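Long-range contacts in protein Pcdhgb2 (Mus musculus, PDB 5SZR), which probably mediates calcium-dependent cell adhesion and may help to set up specific neuronal connections in the brain, here as its extracellular cadherin domains 3 to 6: residues A[150-155]-A[169-174]; A[173-178]-A[205-210]. One frame throughout, in Å; residues are numbered along the deposited sequence.

Contact 1: residues A[150-155]-A[169-174]. With CA (calcium ion), chain M.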
# COMPACT_ATOMS: atom_id res chain seq x y z
N LEU A 150 -5.39 1.03 27.25
CA LEU A 150 -5.10 -0.37 27.01
C LEU A 150 -4.21 -0.53 25.78
O LEU A 150 -4.32 0.23 24.81
CB LEU A 150 -6.39 -1.18 26.84
CG LEU A 150 -7.27 -1.31 28.08
CD1 LEU A 150 -8.51 -2.12 27.76
CD2 LEU A 150 -6.49 -1.95 29.23
N GLY A 151 -3.33 -1.52 25.84
CA GLY A 151 -2.46 -1.81 24.71
C GLY A 151 -1.26 -0.88 24.62
O GLY A 151 -1.11 0.08 25.37
N ASN A 152 -0.39 -1.20 23.66
CA ASN A 152 0.83 -0.44 23.42
C ASN A 152 0.97 -0.17 21.92
O ASN A 152 1.89 -0.64 21.26
CB ASN A 152 2.05 -1.18 23.96
CG ASN A 152 3.31 -0.34 23.92
OD1 ASN A 152 3.25 0.89 24.00
ND2 ASN A 152 4.46 -1.00 23.79
N GLU A 153 0.03 0.60 21.38
CA GLU A 153 0.02 0.95 19.97
C GLU A 153 0.59 2.34 19.71
O GLU A 153 0.46 2.85 18.60
CB GLU A 153 -1.40 0.83 19.40
CG GLU A 153 -1.94 -0.59 19.43
CD GLU A 153 -3.19 -0.76 18.58
OE1 GLU A 153 -4.07 0.12 18.63
OE2 GLU A 153 -3.27 -1.77 17.84
N GLY A 154 1.21 2.95 20.71
CA GLY A 154 1.83 4.24 20.55
C GLY A 154 1.01 5.43 21.01
O GLY A 154 1.11 6.50 20.39
N PHE A 155 0.21 5.29 22.06
CA PHE A 155 -0.60 6.38 22.57
C PHE A 155 -0.49 6.41 24.08
O PHE A 155 -0.62 5.38 24.74
CB PHE A 155 -2.07 6.23 22.13
CG PHE A 155 -2.23 6.02 20.66
CD1 PHE A 155 -1.92 7.03 19.76
CD2 PHE A 155 -2.69 4.81 20.16
CE1 PHE A 155 -2.07 6.83 18.40
CE2 PHE A 155 -2.84 4.61 18.80
CZ PHE A 155 -2.53 5.62 17.91
N THR A 169 0.46 11.07 21.06
CA THR A 169 1.31 10.10 20.40
C THR A 169 2.70 10.10 21.04
O THR A 169 3.21 11.15 21.43
CB THR A 169 1.45 10.41 18.91
OG1 THR A 169 2.04 11.70 18.75
CG2 THR A 169 0.11 10.38 18.21
N ASP A 170 3.29 8.91 21.14
CA ASP A 170 4.70 8.79 21.50
C ASP A 170 5.43 7.89 20.52
O ASP A 170 6.46 7.30 20.86
CB ASP A 170 4.86 8.27 22.93
CG ASP A 170 4.47 6.82 23.07
OD1 ASP A 170 5.09 6.10 23.88
OD2 ASP A 170 3.52 6.40 22.36
N ARG A 171 4.91 7.78 19.30
CA ARG A 171 5.44 6.89 18.28
C ARG A 171 5.09 7.47 16.92
O ARG A 171 4.00 8.01 16.74
CB ARG A 171 4.86 5.48 18.44
CG ARG A 171 5.41 4.43 17.49
CD ARG A 171 4.74 3.09 17.72
NE ARG A 171 4.92 2.62 19.10
CZ ARG A 171 4.37 1.51 19.59
NH1 ARG A 171 3.59 0.76 18.83
NH2 ARG A 171 4.60 1.16 20.85
N THR A 172 6.04 7.39 15.98
CA THR A 172 5.77 7.84 14.62
C THR A 172 4.71 6.95 13.98
O THR A 172 4.74 5.72 14.11
CB THR A 172 7.04 7.82 13.78
OG1 THR A 172 7.75 6.60 14.02
CG2 THR A 172 7.93 9.00 14.12
N LEU A 173 3.78 7.58 13.27
CA LEU A 173 2.68 6.86 12.64
C LEU A 173 3.04 6.51 11.20
O LEU A 173 4.02 7.01 10.63
CB LEU A 173 1.41 7.69 12.70
CG LEU A 173 0.98 8.03 14.14
CD1 LEU A 173 0.03 9.21 14.17
CD2 LEU A 173 0.36 6.82 14.82
N ASP A 174 2.24 5.63 10.61
CA ASP A 174 2.46 5.21 9.22
C ASP A 174 1.14 4.64 8.70
O ASP A 174 0.77 3.52 9.05
CB ASP A 174 3.59 4.19 9.13
CG ASP A 174 3.85 3.74 7.70
OD1 ASP A 174 3.34 4.39 6.76
OD2 ASP A 174 4.56 2.73 7.51
CA CA M . 3.71 6.37 5.56
O HOH W 1 5.13 6.58 7.48
O HOH W 2 5.50 5.06 4.38

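Contact 2: residues A[173-178]-A[205-210]. With CA (calcium ion), chain N; CA (calcium ion), chain M; CA (calcium ion), chain O.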
# COMPACT_ATOMS: atom_id res chain seq x y z
N LEU A 173 3.78 7.58 13.27
CA LEU A 173 2.68 6.86 12.64
C LEU A 173 3.04 6.51 11.20
O LEU A 173 4.02 7.01 10.63
CB LEU A 173 1.41 7.69 12.70
CG LEU A 173 0.98 8.03 14.14
CD1 LEU A 173 0.03 9.21 14.17
CD2 LEU A 173 0.36 6.82 14.82
N ASP A 174 2.24 5.63 10.61
CA ASP A 174 2.46 5.21 9.22
C ASP A 174 1.14 4.64 8.70
O ASP A 174 0.77 3.52 9.05
CB ASP A 174 3.59 4.19 9.13
CG ASP A 174 3.85 3.74 7.70
OD1 ASP A 174 3.34 4.39 6.76
OD2 ASP A 174 4.56 2.73 7.51
N ARG A 175 0.46 5.41 7.85
CA ARG A 175 -0.81 4.97 7.30
C ARG A 175 -0.65 3.69 6.49
O ARG A 175 -1.52 2.81 6.52
CB ARG A 175 -1.42 6.06 6.42
CG ARG A 175 -2.85 5.77 6.00
CD ARG A 175 -3.24 6.52 4.75
NE ARG A 175 -2.53 6.02 3.57
CZ ARG A 175 -2.94 4.99 2.85
NH1 ARG A 175 -4.05 4.34 3.18
NH2 ARG A 175 -2.24 4.59 1.79
N GLU A 176 0.47 3.56 5.77
CA GLU A 176 0.68 2.38 4.94
C GLU A 176 0.80 1.10 5.76
O GLU A 176 0.57 0.01 5.22
CB GLU A 176 1.91 2.59 4.05
CG GLU A 176 1.67 3.46 2.82
CD GLU A 176 1.51 4.94 3.15
OE1 GLU A 176 2.27 5.45 3.99
OE2 GLU A 176 0.62 5.59 2.55
N ALA A 177 1.12 1.21 7.05
CA ALA A 177 1.20 0.04 7.93
C ALA A 177 -0.07 -0.15 8.75
O ALA A 177 -0.61 -1.26 8.79
CB ALA A 177 2.42 0.16 8.85
N ILE A 178 -0.55 0.90 9.41
CA ILE A 178 -1.79 0.84 10.19
C ILE A 178 -2.65 2.05 9.86
O ILE A 178 -2.33 3.17 10.29
CB ILE A 178 -1.50 0.78 11.70
CG1 ILE A 178 -0.72 -0.49 12.06
CG2 ILE A 178 -2.81 0.83 12.47
CD1 ILE A 178 -0.19 -0.49 13.47
N ILE A 205 -6.13 7.51 10.27
CA ILE A 205 -4.83 8.05 9.90
C ILE A 205 -4.90 8.51 8.45
O ILE A 205 -5.13 7.70 7.55
CB ILE A 205 -3.71 7.02 10.10
CG1 ILE A 205 -3.72 6.48 11.53
CG2 ILE A 205 -2.36 7.63 9.76
CD1 ILE A 205 -3.38 7.51 12.59
N SER A 206 -4.70 9.81 8.22
CA SER A 206 -4.78 10.36 6.87
C SER A 206 -3.42 10.27 6.17
O SER A 206 -2.37 10.17 6.81
CB SER A 206 -5.26 11.81 6.91
OG SER A 206 -4.40 12.62 7.69
N ASP A 207 -3.46 10.31 4.85
CA ASP A 207 -2.29 10.01 4.03
C ASP A 207 -1.43 11.25 3.79
O ASP A 207 -1.94 12.37 3.67
CB ASP A 207 -2.70 9.42 2.69
CG ASP A 207 -1.50 9.02 1.83
OD1 ASP A 207 -0.72 8.15 2.26
OD2 ASP A 207 -1.35 9.57 0.71
N VAL A 208 -0.12 11.03 3.74
CA VAL A 208 0.87 12.01 3.33
C VAL A 208 1.67 11.39 2.18
O VAL A 208 1.82 10.16 2.11
CB VAL A 208 1.78 12.41 4.51
CG1 VAL A 208 2.97 13.25 4.06
CG2 VAL A 208 0.97 13.18 5.55
N ASN A 209 2.16 12.23 1.27
CA ASN A 209 2.95 11.74 0.15
C ASN A 209 4.37 11.47 0.64
O ASN A 209 5.29 12.27 0.46
CB ASN A 209 2.94 12.72 -1.01
CG ASN A 209 3.60 12.16 -2.26
OD1 ASN A 209 3.65 10.94 -2.45
ND2 ASN A 209 4.11 13.04 -3.12
N ASP A 210 4.56 10.31 1.26
CA ASP A 210 5.87 9.92 1.77
C ASP A 210 6.40 8.66 1.09
O ASP A 210 7.34 8.03 1.61
CB ASP A 210 5.83 9.74 3.29
CG ASP A 210 4.73 8.80 3.75
OD1 ASP A 210 3.78 8.55 2.97
OD2 ASP A 210 4.81 8.30 4.89
CA CA N . 1.56 7.84 2.60
CA CA M . 3.71 6.37 5.56
CA CA O . 3.56 8.80 -3.53
O HOH W 1 5.13 6.58 7.48
O HOH W 2 5.50 5.06 4.38

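Contact 1: residues A[150-155]-A[169-174]
R171 lays its guanidinium against the backbone of the 150-155 loop. One face rests on the turn, with G154 N 3.6 Å from R171 CZ and the carbonyl carbon of E153 nearer the rim. NH1 and NH2 reach past this turn and both donate to N152 O, each at 3.3 Å. They approach that oxygen from the same face of its carbonyl plane, and each N-H...O angle is a bent 135°. CG stands anti to the backbone N (chi1 -176°), out from the backbone, and the bend at chi3 turns NE back beside G154.

The close fit is at G154. A side chain here would run into R171 CB, and its positive phi also suits glycine. These two loops lie at one end of a cadherin domain, a Greek-key beta sandwich, where strand 155-159 starts beside the end of strand 164-169. F155 and T169 form an antiparallel non-hydrogen-bonded pair. F155 CE1 meets T169 CG2 at the ring edge, 4.2 Å away, and comes within 4.3 Å of L173 CD2. The F155 ring also makes an edge-to-face contact with Y181. D170 N donates a weak bond to G154 O at 3.3 Å. D174 OD1 binds the chain M calcium ion.

The solvent side is looser. N152, D170 and R171 are exposed there, and the N152 amide stands steeply across the guanidinium, their planes 78° apart.

Contact 2: residues A[173-178]-A[205-210]
D207 OD1 and E176 OE2, two carboxylate oxygens, lie only 2.9 Å apart. The calcium ion of chain N binds both, which probably offsets their repulsion. R175 NE donates to D207 OD1 at 3.1 Å, from above the carboxylate plane, in a salt bridge. Its NH2 forms a second salt bridge, to E176 OE2. The guanidinium and the D207 carboxylate are turned 84° apart. D207 has a further partner in N247 of the next domain.

E176 OE1 binds the chain M calcium at 2.3 Å and also, at a longer 2.9 Å, the chain N calcium, which OE2 binds at 2.4 Å. D210 OD1 binds the chain N calcium and its OD2 the chain M calcium. D174 OD1 and two waters add to the chain M site, and V208 O to the chain N site. E121 completes both, and D243 also binds the chain N calcium. N209 OD1 binds the third calcium ion, of chain O. This is the three-calcium site of a cadherin linker.

Away from the metals, R175 CB packs on I205 CG2 at 3.8 Å, and L173 CD1 meets I205 CD1 at 4.1 Å. R175 CG lies 3.4 Å from I205 O, with CD also close. An alanine in place of R175 would probably cost both carboxylates their arginine partner, leave the calcium ion to offset their repulsion alone and uncover part of I205 O.

The 173-178 loop lies over the end of strand 196-206. L119 of strand 119-120 touches L173 and I205, and Y181 of strand 180-189 backs both.

How the contacts relate
From the N terminus, the chain leaves strand 145-149 through loop 150-155, then runs through strands 155-159 and 164-169. Contact 1 closes this excursion, with 13 residues between its segments. Segment 169-174 leads directly into 173-178, the first half of contact 2, so L173 and D174 serve both. The chain then passes along strands 180-189 and 196-206 before contact 2 closes a longer loop of 26 residues. The two loops follow each other, overlapping at one edge, and neither nests in the other. Contact 1 joins two loops within one cadherin domain. Contact 2 ties that domain's end to the calcium-bound linker leading to the next domain.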